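Local coordinates for oxidoreductase, putative (Neosartorya fumigata, PDB 6SKX), which probably catalyses the NADPH-dependent reductive amination of carbonyl compounds to chiral amines, as a fungal reductive aminase of the 3-hydroxyisobutyrate dehydrogenase-like family, at residues A[256-261]-A[273-278]; A[69-74]-A[99-104]; A[17-22]-A[122-127]; A[142-147]-A[151-156]. All blocks are in the same frame, centred on the assembly; numbering follows the deposited sequence.

Contact 1 of 4, residues A[256-261]-A[273-278]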
loop_
_atom_site.group_PDB
_atom_site.type_symbol
_atom_site.label_atom_id
_atom_site.label_comp_id
_atom_site.label_asym_id
_atom_site.label_seq_id
_atom_site.Cartn_x
_atom_site.Cartn_y
_atom_site.Cartn_z
ATOM N N ARG A 256 7.954 -11.487 4.098
ATOM C CA ARG A 256 9.209 -12.274 3.899
ATOM C C ARG A 256 10.006 -11.765 2.699
ATOM O O ARG A 256 11.221 -11.562 2.825
ATOM C CB ARG A 256 8.922 -13.780 3.848
ATOM C CG ARG A 256 8.558 -14.364 5.210
ATOM C CD ARG A 256 9.210 -15.699 5.536
ATOM N NE ARG A 256 9.262 -15.965 6.976
ATOM C CZ ARG A 256 8.255 -16.440 7.716
ATOM N NH1 ARG A 256 7.076 -16.709 7.171
ATOM N NH2 ARG A 256 8.431 -16.635 9.014
ATOM N N PRO A 257 9.383 -11.480 1.527
ATOM C CA PRO A 257 10.127 -10.941 0.388
ATOM C C PRO A 257 10.863 -9.638 0.737
ATOM O O PRO A 257 11.993 -9.505 0.338
ATOM C CB PRO A 257 9.056 -10.744 -0.694
ATOM C CG PRO A 257 7.991 -11.735 -0.294
ATOM C CD PRO A 257 7.961 -11.653 1.219
ATOM N N MET A 258 10.234 -8.714 1.469
ATOM C CA MET A 258 10.892 -7.432 1.853
ATOM C C MET A 258 12.051 -7.723 2.819
ATOM O O MET A 258 13.085 -7.039 2.696
ATOM C CB MET A 258 9.904 -6.477 2.512
ATOM C CG MET A 258 10.546 -5.239 3.091
ATOM S SD MET A 258 10.966 -3.988 1.873
ATOM C CE MET A 258 9.339 -3.346 1.472
ATOM N N LYS A 259 11.891 -8.688 3.735
ATOM C CA LYS A 259 12.985 -9.194 4.619
ATOM C C LYS A 259 14.199 -9.569 3.737
ATOM O O LYS A 259 15.287 -8.931 3.922
ATOM C CB LYS A 259 12.506 -10.364 5.494
ATOM N N GLU A 260 14.021 -10.498 2.776
ATOM C CA GLU A 260 15.118 -10.989 1.892
ATOM C C GLU A 260 15.813 -9.788 1.222
ATOM O O GLU A 260 17.045 -9.703 1.330
ATOM C CB GLU A 260 14.610 -12.053 0.918
ATOM N N PHE A 261 15.087 -8.833 0.633
ATOM C CA PHE A 261 15.714 -7.694 -0.102
ATOM C C PHE A 261 16.484 -6.790 0.868
ATOM O O PHE A 261 17.474 -6.153 0.446
ATOM C CB PHE A 261 14.719 -6.829 -0.894
ATOM C CG PHE A 261 14.120 -7.496 -2.105
ATOM C CD1 PHE A 261 14.899 -7.783 -3.213
ATOM C CD2 PHE A 261 12.777 -7.847 -2.137
ATOM C CE1 PHE A 261 14.349 -8.416 -4.318
ATOM C CE2 PHE A 261 12.235 -8.498 -3.233
ATOM C CZ PHE A 261 13.018 -8.765 -4.328
ATOM N N ASP A 273 21.678 3.175 4.922
ATOM C CA ASP A 273 20.876 3.876 3.875
ATOM C C ASP A 273 19.365 3.618 4.091
ATOM O O ASP A 273 19.003 2.765 4.942
ATOM C CB ASP A 273 21.397 3.501 2.480
ATOM N N ASP A 274 18.509 4.363 3.374
ATOM C CA ASP A 274 17.018 4.330 3.473
ATOM C C ASP A 274 16.436 3.201 2.599
ATOM O O ASP A 274 17.202 2.539 1.881
ATOM C CB ASP A 274 16.396 5.685 3.100
ATOM C CG ASP A 274 16.093 6.582 4.288
ATOM O OD1 ASP A 274 15.908 6.039 5.389
ATOM O OD2 ASP A 274 16.037 7.818 4.100
ATOM N N ILE A 275 15.110 3.019 2.646
ATOM C CA ILE A 275 14.343 1.935 1.952
ATOM C C ILE A 275 14.398 2.159 0.426
ATOM O O ILE A 275 14.406 1.173 -0.341
ATOM C CB ILE A 275 12.904 1.890 2.526
ATOM C CG1 ILE A 275 12.514 0.512 3.064
ATOM C CG2 ILE A 275 11.885 2.407 1.529
ATOM C CD1 ILE A 275 12.732 -0.618 2.088
ATOM N N SER A 276 14.457 3.412 -0.019
ATOM C CA SER A 276 14.687 3.796 -1.438
ATOM C C SER A 276 15.849 2.986 -2.038
ATOM O O SER A 276 15.771 2.629 -3.233
ATOM C CB SER A 276 14.924 5.287 -1.554
ATOM O OG SER A 276 15.961 5.707 -0.682
ATOM N N SER A 277 16.869 2.669 -1.232
ATOM C CA SER A 277 18.122 1.990 -1.659
ATOM C C SER A 277 17.842 0.593 -2.234
ATOM O O SER A 277 18.738 0.047 -2.907
ATOM C CB SER A 277 19.109 1.916 -0.511
ATOM O OG SER A 277 18.738 0.901 0.420
ATOM N N LEU A 278 16.664 0.017 -1.968
ATOM C CA LEU A 278 16.320 -1.368 -2.394
ATOM C C LEU A 278 16.018 -1.422 -3.902
ATOM O O LEU A 278 15.920 -2.563 -4.456
ATOM C CB LEU A 278 15.118 -1.868 -1.580
ATOM C CG LEU A 278 15.408 -2.938 -0.524
ATOM C CD1 LEU A 278 16.327 -2.407 0.558
ATOM C CD2 LEU A 278 14.124 -3.447 0.106
#
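M258, F261, I275 and L278 make up the whole of this contact, and all four are buried. L278 is the hub: its CD2 methyl lies 3.6 Å from CB of F261 and 3.7 Å from SD of M258, so a single branch fills the angle between two residues placed three apart on helix 256-267. The thioether also reaches I275, with SD of M258 3.8 Å from CD1 of I275, the two chains meeting tip to tip. M258 gets there by starting anti to its own N (chi1 172°) and then folding at chi2 and chi3, which turns the sulfur to the 3-10 segment although the CB bond does not aim there. CB of F261 takes the methyl of L278, while the ring swings off and joins the subunit interface, where it meets the ring of F254 of the second subunit.

The rest is looser. No hydrogen bond crosses between the segments. Neither R256, which is exposed, nor P257, which packs on P257 of the second subunit, meets 273-278. Within that segment the carbonyl O of D274 accepts both S277 N and S277 OG, the hydroxyl at 2.7 Å from that O and almost in line with the C=O bond, a pair of bonds consistent with a well-defined start to the 3-10 turn.

Within the C-terminal helical domain, L278 also rests on L231 of helix 231-248 and on M262 and A265 of helix 256-267, I275 packs on M215 of helix 194-221, and L182 of the second subunit touches L278.

Contact 2 of 4, residues A[69-74]-A[99-104]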
loop_
_atom_site.group_PDB
_atom_site.type_symbol
_atom_site.label_atom_id
_atom_site.label_comp_id
_atom_site.label_asym_id
_atom_site.label_seq_id
_atom_site.Cartn_x
_atom_site.Cartn_y
_atom_site.Cartn_z
ATOM N N ALA A 69 -5.813 -13.739 -25.824
ATOM C CA ALA A 69 -6.184 -14.986 -26.537
ATOM C C ALA A 69 -7.659 -14.939 -26.959
ATOM O O ALA A 69 -7.974 -15.424 -28.058
ATOM C CB ALA A 69 -5.891 -16.194 -25.667
ATOM N N ALA A 70 -8.544 -14.388 -26.127
ATOM C CA ALA A 70 -9.986 -14.310 -26.449
ATOM C C ALA A 70 -10.188 -13.248 -27.549
ATOM O O ALA A 70 -11.133 -13.408 -28.391
ATOM C CB ALA A 70 -10.793 -14.036 -25.204
ATOM N N VAL A 71 -9.323 -12.222 -27.590
ATOM C CA VAL A 71 -9.325 -11.218 -28.701
ATOM C C VAL A 71 -9.047 -11.940 -30.038
ATOM O O VAL A 71 -9.805 -11.702 -30.985
ATOM C CB VAL A 71 -8.322 -10.066 -28.478
ATOM C CG1 VAL A 71 -8.296 -9.124 -29.678
ATOM C CG2 VAL A 71 -8.595 -9.299 -27.183
ATOM N N GLU A 72 -8.014 -12.792 -30.113
ATOM C CA GLU A 72 -7.564 -13.475 -31.372
ATOM C C GLU A 72 -8.623 -14.475 -31.844
ATOM O O GLU A 72 -8.949 -14.489 -33.031
ATOM C CB GLU A 72 -6.233 -14.199 -31.170
ATOM C CG GLU A 72 -5.125 -13.288 -30.678
ATOM C CD GLU A 72 -3.716 -13.717 -31.045
ATOM O OE1 GLU A 72 -3.052 -14.368 -30.192
ATOM O OE2 GLU A 72 -3.271 -13.359 -32.166
ATOM N N ALA A 73 -9.160 -15.260 -30.922
ATOM C CA ALA A 73 -10.241 -16.238 -31.158
ATOM C C ALA A 73 -11.519 -15.525 -31.629
ATOM O O ALA A 73 -12.134 -16.006 -32.595
ATOM C CB ALA A 73 -10.474 -17.040 -29.890
ATOM N N THR A 74 -11.924 -14.417 -30.995
ATOM C CA THR A 74 -13.208 -13.743 -31.354
ATOM C C THR A 74 -13.159 -13.164 -32.775
ATOM O O THR A 74 -14.205 -13.177 -33.459
ATOM C CB THR A 74 -13.601 -12.676 -30.327
ATOM O OG1 THR A 74 -13.702 -13.377 -29.086
ATOM C CG2 THR A 74 -14.899 -11.983 -30.693
ATOM N N ARG A 99 2.275 -5.934 -28.541
ATOM C CA ARG A 99 3.168 -5.669 -29.699
ATOM C C ARG A 99 2.785 -6.611 -30.855
ATOM O O ARG A 99 2.699 -6.108 -31.978
ATOM C CB ARG A 99 4.633 -5.812 -29.292
ATOM C CG ARG A 99 5.173 -4.583 -28.584
ATOM C CD ARG A 99 6.380 -4.907 -27.727
ATOM N NE ARG A 99 6.735 -3.720 -26.961
ATOM C CZ ARG A 99 7.177 -3.717 -25.704
ATOM N NH1 ARG A 99 7.354 -4.852 -25.037
ATOM N NH2 ARG A 99 7.445 -2.562 -25.120
ATOM N N LYS A 100 2.500 -7.886 -30.553
ATOM C CA LYS A 100 2.191 -8.971 -31.531
ATOM C C LYS A 100 0.814 -8.723 -32.166
ATOM O O LYS A 100 0.705 -8.796 -33.414
ATOM C CB LYS A 100 2.312 -10.350 -30.856
ATOM C CG LYS A 100 3.764 -10.798 -30.625
ATOM C CD LYS A 100 3.979 -11.958 -29.659
ATOM N N LEU A 101 -0.202 -8.425 -31.353
ATOM C CA LEU A 101 -1.557 -8.077 -31.846
ATOM C C LEU A 101 -1.475 -6.811 -32.723
ATOM O O LEU A 101 -2.047 -6.800 -33.811
ATOM C CB LEU A 101 -2.469 -7.866 -30.641
ATOM C CG LEU A 101 -3.811 -8.581 -30.680
ATOM C CD1 LEU A 101 -3.657 -10.010 -31.154
ATOM C CD2 LEU A 101 -4.452 -8.559 -29.303
ATOM N N SER A 102 -0.769 -5.774 -32.284
ATOM C CA SER A 102 -0.586 -4.543 -33.086
ATOM C C SER A 102 -0.072 -4.917 -34.477
ATOM O O SER A 102 -0.664 -4.423 -35.454
ATOM C CB SER A 102 0.340 -3.576 -32.415
ATOM O OG SER A 102 0.502 -2.422 -33.213
ATOM N N ASP A 103 0.996 -5.728 -34.546
ATOM C CA ASP A 103 1.691 -6.123 -35.808
ATOM C C ASP A 103 0.697 -6.833 -36.734
ATOM O O ASP A 103 0.620 -6.491 -37.925
ATOM C CB ASP A 103 2.891 -7.050 -35.542
ATOM C CG ASP A 103 4.155 -6.367 -35.022
ATOM O OD1 ASP A 103 4.245 -5.129 -35.098
ATOM O OD2 ASP A 103 5.061 -7.095 -34.555
ATOM N N ARG A 104 -0.038 -7.785 -36.174
ATOM C CA ARG A 104 -1.070 -8.577 -36.884
ATOM C C ARG A 104 -2.143 -7.640 -37.458
ATOM O O ARG A 104 -2.434 -7.770 -38.662
ATOM C CB ARG A 104 -1.656 -9.587 -35.905
ATOM C CG ARG A 104 -2.123 -10.881 -36.536
ATOM C CD ARG A 104 -1.673 -12.083 -35.722
ATOM N NE ARG A 104 -2.738 -12.627 -34.915
ATOM C CZ ARG A 104 -3.858 -13.143 -35.398
ATOM N NH1 ARG A 104 -4.085 -13.165 -36.705
ATOM N NH2 ARG A 104 -4.767 -13.617 -34.563
#
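R104 grips E72 side-on, NE and NH2 both donating to the one oxygen OE2 in a salt bridge that ties helix 68-75 to helix 95-106. The NH2 to OE2 distance is 2.8 Å and the NE to OE2 distance 2.9 Å, with N-H...O angles of 146° and 145°. OE2 lies close to the guanidinium plane, but the carboxylate is turned 51° from that plane; NE arrives nearly along the C-O axis of OE2, whereas NH2 comes from above the carboxylate. Bends at chi2 and chi3 bring the arginine head back over the gap between the helices.

Beneath the ion pair, the CD1 methyl of L101 lies against both CG of E72, at 3.6 Å, and OE2 of E72, at 3.5 Å. Further in, CD2 of L101 meets CG1 of V71 at 3.9 Å. The short helical segments run near parallel, their axes 11.7 Å apart, so side chains rather than backbones bridge them. V71 and L101 both also reach N89 of strand 86-89, between the two helices in the chain.

Charge thus sits toward the rim and hydrocarbon toward the sheet. Two donors on one oxygen would be expected to concentrate negative charge on OE2 and probably favour the ionised glutamate.

Contact 3 of 4, residues A[17-22]-A[122-127]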
loop_
_atom_site.group_PDB
_atom_site.type_symbol
_atom_site.label_atom_id
_atom_site.label_comp_id
_atom_site.label_asym_id
_atom_site.label_seq_id
_atom_site.Cartn_x
_atom_site.Cartn_y
_atom_site.Cartn_z
ATOM N N ALA A 17 -20.206 0.730 -22.699
ATOM C CA ALA A 17 -21.347 0.845 -23.629
ATOM C C ALA A 17 -22.434 1.768 -23.049
ATOM O O ALA A 17 -22.879 2.666 -23.793
ATOM C CB ALA A 17 -21.855 -0.541 -23.948
ATOM N N SER A 18 -22.824 1.585 -21.777
ATOM C CA SER A 18 -23.785 2.468 -21.042
ATOM C C SER A 18 -23.394 3.918 -21.225
ATOM O O SER A 18 -24.262 4.737 -21.618
ATOM C CB SER A 18 -23.888 2.226 -19.565
ATOM O OG SER A 18 -24.699 1.109 -19.340
ATOM N N ARG A 19 -22.145 4.198 -20.914
ATOM C CA ARG A 19 -21.591 5.572 -20.984
ATOM C C ARG A 19 -21.668 6.120 -22.420
ATOM O O ARG A 19 -22.164 7.256 -22.596
ATOM C CB ARG A 19 -20.169 5.531 -20.423
ATOM C CG ARG A 19 -19.559 6.900 -20.256
ATOM C CD ARG A 19 -20.389 7.815 -19.381
ATOM N NE ARG A 19 -19.758 9.109 -19.562
ATOM C CZ ARG A 19 -20.304 10.284 -19.303
ATOM N NH1 ARG A 19 -21.529 10.371 -18.810
ATOM N NH2 ARG A 19 -19.601 11.374 -19.549
ATOM N N PHE A 20 -21.266 5.361 -23.452
ATOM C CA PHE A 20 -21.416 5.852 -24.855
ATOM C C PHE A 20 -22.893 6.135 -25.165
ATOM O O PHE A 20 -23.190 7.158 -25.817
ATOM C CB PHE A 20 -20.777 4.904 -25.877
ATOM C CG PHE A 20 -19.287 5.083 -26.011
ATOM C CD1 PHE A 20 -18.755 6.301 -26.395
ATOM C CD2 PHE A 20 -18.410 4.059 -25.694
ATOM C CE1 PHE A 20 -17.383 6.482 -26.479
ATOM C CE2 PHE A 20 -17.039 4.244 -25.771
ATOM C CZ PHE A 20 -16.530 5.453 -26.189
ATOM N N LEU A 21 -23.811 5.304 -24.685
ATOM C CA LEU A 21 -25.279 5.472 -24.927
ATOM C C LEU A 21 -25.826 6.704 -24.167
ATOM O O LEU A 21 -26.606 7.402 -24.745
ATOM C CB LEU A 21 -26.022 4.202 -24.488
ATOM C CG LEU A 21 -25.897 3.004 -25.421
ATOM C CD1 LEU A 21 -26.293 1.719 -24.694
ATOM C CD2 LEU A 21 -26.773 3.192 -26.665
ATOM N N GLU A 22 -25.403 6.983 -22.935
ATOM C CA GLU A 22 -25.796 8.222 -22.199
ATOM C C GLU A 22 -25.362 9.459 -23.007
ATOM O O GLU A 22 -26.051 10.475 -22.953
ATOM C CB GLU A 22 -25.105 8.398 -20.838
ATOM C CG GLU A 22 -25.376 7.329 -19.808
ATOM C CD GLU A 22 -26.847 7.037 -19.619
ATOM O OE1 GLU A 22 -27.613 8.024 -19.499
ATOM O OE2 GLU A 22 -27.217 5.825 -19.626
ATOM N N SER A 122 -17.832 1.141 -11.909
ATOM C CA SER A 122 -18.659 2.227 -11.310
ATOM C C SER A 122 -17.973 3.596 -11.461
ATOM O O SER A 122 -18.690 4.603 -11.450
ATOM C CB SER A 122 -19.006 1.908 -9.842
ATOM O OG SER A 122 -17.847 1.537 -9.099
ATOM N N MET A 123 -16.642 3.646 -11.610
ATOM C CA MET A 123 -15.858 4.901 -11.777
ATOM C C MET A 123 -15.954 5.424 -13.223
ATOM O O MET A 123 -15.593 6.613 -13.447
ATOM C CB MET A 123 -14.379 4.680 -11.422
ATOM C CG MET A 123 -14.095 4.634 -9.905
ATOM S SD MET A 123 -12.462 3.971 -9.468
ATOM C CE MET A 123 -11.370 5.283 -9.999
ATOM N N ILE A 124 -16.385 4.597 -14.184
ATOM C CA ILE A 124 -16.393 5.002 -15.619
ATOM C C ILE A 124 -17.314 6.223 -15.776
ATOM O O ILE A 124 -18.487 6.158 -15.322
ATOM C CB ILE A 124 -16.766 3.819 -16.557
ATOM C CG1 ILE A 124 -15.612 2.813 -16.645
ATOM C CG2 ILE A 124 -17.177 4.309 -17.943
ATOM C CD1 ILE A 124 -14.326 3.417 -17.175
ATOM N N GLY A 125 -16.800 7.297 -16.393
ATOM C CA GLY A 125 -17.546 8.563 -16.592
ATOM C C GLY A 125 -17.314 9.600 -15.495
ATOM O O GLY A 125 -17.695 10.743 -15.709
ATOM N N SER A 126 -16.712 9.224 -14.366
ATOM C CA SER A 126 -16.419 10.126 -13.227
ATOM C C SER A 126 -15.073 10.796 -13.464
ATOM O O SER A 126 -14.245 10.281 -14.204
ATOM C CB SER A 126 -16.426 9.370 -11.935
ATOM O OG SER A 126 -15.106 8.967 -11.583
ATOM N N PRO A 127 -14.793 11.954 -12.834
ATOM C CA PRO A 127 -13.481 12.598 -12.957
ATOM C C PRO A 127 -12.289 11.820 -12.370
ATOM O O PRO A 127 -11.175 12.227 -12.612
ATOM C CB PRO A 127 -13.618 13.914 -12.163
ATOM C CG PRO A 127 -15.121 14.114 -11.986
ATOM C CD PRO A 127 -15.737 12.728 -12.010
#
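The guanidinium of R19 lays one face toward G125: the carbonyl O of G125 stands 4.3 Å above the plane, offset to the rim, and CA of G125 lies over the same flat group, 3.7 Å from NE of R19. No hydrogen bond runs between the segments. The N-H groups of the arginine are used by others, NE donating to the carbonyl O of V149 and NH2 forming a salt bridge with E23, and these bonds probably fix the rotation of the plane beside the turn.

R19 leaves the helix with CG anti to the backbone N (chi1 -172°) and bends once at chi2, a bend that brings NE to CA of G125. Its CD passes 4.1 Å from CA of G125, and nearer the helix its CB faces CG2 of I124, also at 4.1 Å. The end of I124 leads away from segment 17-22, and the side chain packs on L16 and on M12, a residue of the NADP-binding site.

The loop half of the contact is a type II beta turn from M123 to S126. G125 occupies its third position at phi 94°, a region that glycine adopts readily, and has no side chain to hinder the arginine stem. The carbonyl O of M123 accepts both S126 N and S126 OG, the hydroxyl at 3.0 Å lying in the carbonyl plane on a lone pair.

Chemically, then, the contact is van der Waals packing of the arginine against the glycine of the turn; the charge of R19 is answered by E23, and its carbonyl partner V149 links helix 11-22 to the segment preceding strand 152-155.

Contact 4 of 4, residues A[142-147]-A[151-156]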
loop_
_atom_site.group_PDB
_atom_site.type_symbol
_atom_site.label_atom_id
_atom_site.label_comp_id
_atom_site.label_asym_id
_atom_site.label_seq_id
_atom_site.Cartn_x
_atom_site.Cartn_y
_atom_site.Cartn_z
ATOM N N ALA A 142 -7.442 11.148 -33.368
ATOM C CA ALA A 142 -8.780 11.187 -34.010
ATOM C C ALA A 142 -9.868 10.603 -33.090
ATOM O O ALA A 142 -11.043 10.997 -33.232
ATOM C CB ALA A 142 -8.731 10.469 -35.341
ATOM N N ALA A 143 -9.498 9.721 -32.165
ATOM C CA ALA A 143 -10.427 8.973 -31.277
ATOM C C ALA A 143 -10.623 9.674 -29.919
ATOM O O ALA A 143 -11.569 9.285 -29.181
ATOM C CB ALA A 143 -9.913 7.564 -31.078
ATOM N N GLU A 144 -9.755 10.620 -29.565
ATOM C CA GLU A 144 -9.613 11.103 -28.160
ATOM C C GLU A 144 -10.921 11.784 -27.718
ATOM O O GLU A 144 -11.329 11.598 -26.569
ATOM C CB GLU A 144 -8.404 12.037 -28.045
ATOM C CG GLU A 144 -8.162 12.526 -26.629
ATOM C CD GLU A 144 -6.855 13.281 -26.407
ATOM O OE1 GLU A 144 -6.255 13.767 -27.396
ATOM O OE2 GLU A 144 -6.441 13.377 -25.239
ATOM N N GLY A 145 -11.559 12.533 -28.615
ATOM C CA GLY A 145 -12.829 13.238 -28.371
ATOM C C GLY A 145 -13.915 12.280 -27.924
ATOM O O GLY A 145 -14.716 12.649 -27.006
ATOM N N ASP A 146 -13.898 11.073 -28.491
ATOM C CA ASP A 146 -14.835 9.972 -28.123
ATOM C C ASP A 146 -14.341 9.306 -26.819
ATOM O O ASP A 146 -15.135 9.124 -25.886
ATOM C CB ASP A 146 -14.974 8.965 -29.270
ATOM C CG ASP A 146 -15.400 9.543 -30.610
ATOM O OD1 ASP A 146 -16.238 10.481 -30.627
ATOM O OD2 ASP A 146 -14.893 9.046 -31.637
ATOM N N LEU A 147 -13.068 8.920 -26.750
ATOM C CA LEU A 147 -12.532 8.183 -25.578
ATOM C C LEU A 147 -12.622 9.041 -24.295
ATOM O O LEU A 147 -12.800 8.467 -23.235
ATOM C CB LEU A 147 -11.094 7.768 -25.878
ATOM C CG LEU A 147 -10.959 6.733 -26.994
ATOM C CD1 LEU A 147 -9.503 6.556 -27.383
ATOM C CD2 LEU A 147 -11.595 5.412 -26.612
ATOM N N ALA A 151 -13.274 8.757 -19.307
ATOM C CA ALA A 151 -12.142 8.909 -18.365
ATOM C C ALA A 151 -11.147 9.925 -18.900
ATOM O O ALA A 151 -11.172 10.196 -20.132
ATOM C CB ALA A 151 -11.463 7.582 -18.180
ATOM N N LYS A 152 -10.302 10.450 -18.011
ATOM C CA LYS A 152 -9.069 11.173 -18.404
ATOM C C LYS A 152 -8.267 10.254 -19.333
ATOM O O LYS A 152 -8.171 9.038 -19.022
ATOM C CB LYS A 152 -8.230 11.579 -17.183
ATOM C CG LYS A 152 -8.657 12.868 -16.475
ATOM N N CYS A 153 -7.713 10.818 -20.413
ATOM C CA CYS A 153 -6.821 10.143 -21.400
ATOM C C CYS A 153 -5.358 10.517 -21.177
ATOM O O CYS A 153 -5.054 11.700 -21.215
ATOM C CB CYS A 153 -7.201 10.530 -22.821
ATOM S SG CYS A 153 -8.905 10.047 -23.187
ATOM N N VAL A 154 -4.479 9.527 -20.996
ATOM C CA VAL A 154 -3.006 9.750 -20.941
ATOM C C VAL A 154 -2.366 8.907 -22.049
ATOM O O VAL A 154 -2.349 7.654 -21.931
ATOM C CB VAL A 154 -2.423 9.435 -19.547
ATOM C CG1 VAL A 154 -0.906 9.336 -19.586
ATOM C CG2 VAL A 154 -2.837 10.484 -18.523
ATOM N N PHE A 155 -1.872 9.569 -23.092
ATOM C CA PHE A 155 -1.108 8.926 -24.196
ATOM C C PHE A 155 0.375 8.916 -23.845
ATOM O O PHE A 155 0.955 9.998 -23.666
ATOM C CB PHE A 155 -1.271 9.680 -25.514
ATOM C CG PHE A 155 -0.669 8.967 -26.693
ATOM C CD1 PHE A 155 -1.227 7.783 -27.159
ATOM C CD2 PHE A 155 0.460 9.483 -27.335
ATOM C CE1 PHE A 155 -0.671 7.135 -28.256
ATOM C CE2 PHE A 155 1.008 8.833 -28.434
ATOM C CZ PHE A 155 0.445 7.659 -28.889
ATOM N N LEU A 156 1.016 7.765 -23.827
ATOM C CA LEU A 156 2.463 7.826 -23.516
ATOM C C LEU A 156 3.338 7.122 -24.574
ATOM O O LEU A 156 4.310 6.483 -24.210
ATOM C CB LEU A 156 2.645 7.414 -22.044
ATOM C CG LEU A 156 2.439 5.965 -21.621
ATOM C CD1 LEU A 156 1.515 5.887 -20.421
ATOM C CD2 LEU A 156 1.930 5.090 -22.741
#
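C153 points its side chain from strand 152-155 at the end of helix 137-147, and E144 and L147 receive it from positions three apart at the end of the helix, which is kinked at 145-146. The cysteine sulfur sits anti to its own carbonyl carbon (chi1 -60°), which carries it toward L147: SG of C153 is 4.0 Å from atom C of L147 and 4.2 Å from CB of L147. L147 therefore meets the sulfur with its stem and backbone, while its side chain continues to Y133 and I62. E144 arrives differently. Its chain is extended, starting anti to the backbone N (chi1 -178°), and brings OE2 to within 3.8 Å of CB of C153, a van der Waals approach only. No hydrogen bond joins the segments. The carbonyl oxygens of L147 and A151 are 3.9 Å apart, where three residues connect helix to strand.

The contact closes the second half of a beta-alpha-beta unit, strand 130-135, helix 137-147 and strand 152-155. Within the chain, strand 152-155 is the outermost strand at this end of the sheet, bonded through K152 and V154 to V131 of strand 130-135; C153 and L147 both rest on Y133 of that strand, and L147 reaches I62 of strand 60-63.

How the contacts relate
Contacts 2, 3 and 4 belong to the N-terminal NADP-binding domain, whereas contact 1 lies in the C-terminal domain beside the second subunit, its centre 38 to 41 Å from theirs. Contacts 3 and 4 are neighbours, centres 14 Å apart, and touch where CE1 of F20 lies 3.5 Å from the carbonyl O of D146. Contact 2 falls within the chain loop that contact 3 closes, yet the nearest atoms are about 15 Å apart. Contacts 1, 2 and 3 have a relation to the cofactor site, which is empty in this chain: side chains of V71 and I124 come within about 4 Å of those of L65 and M12 respectively, and that of I275 about 9 Å from S229.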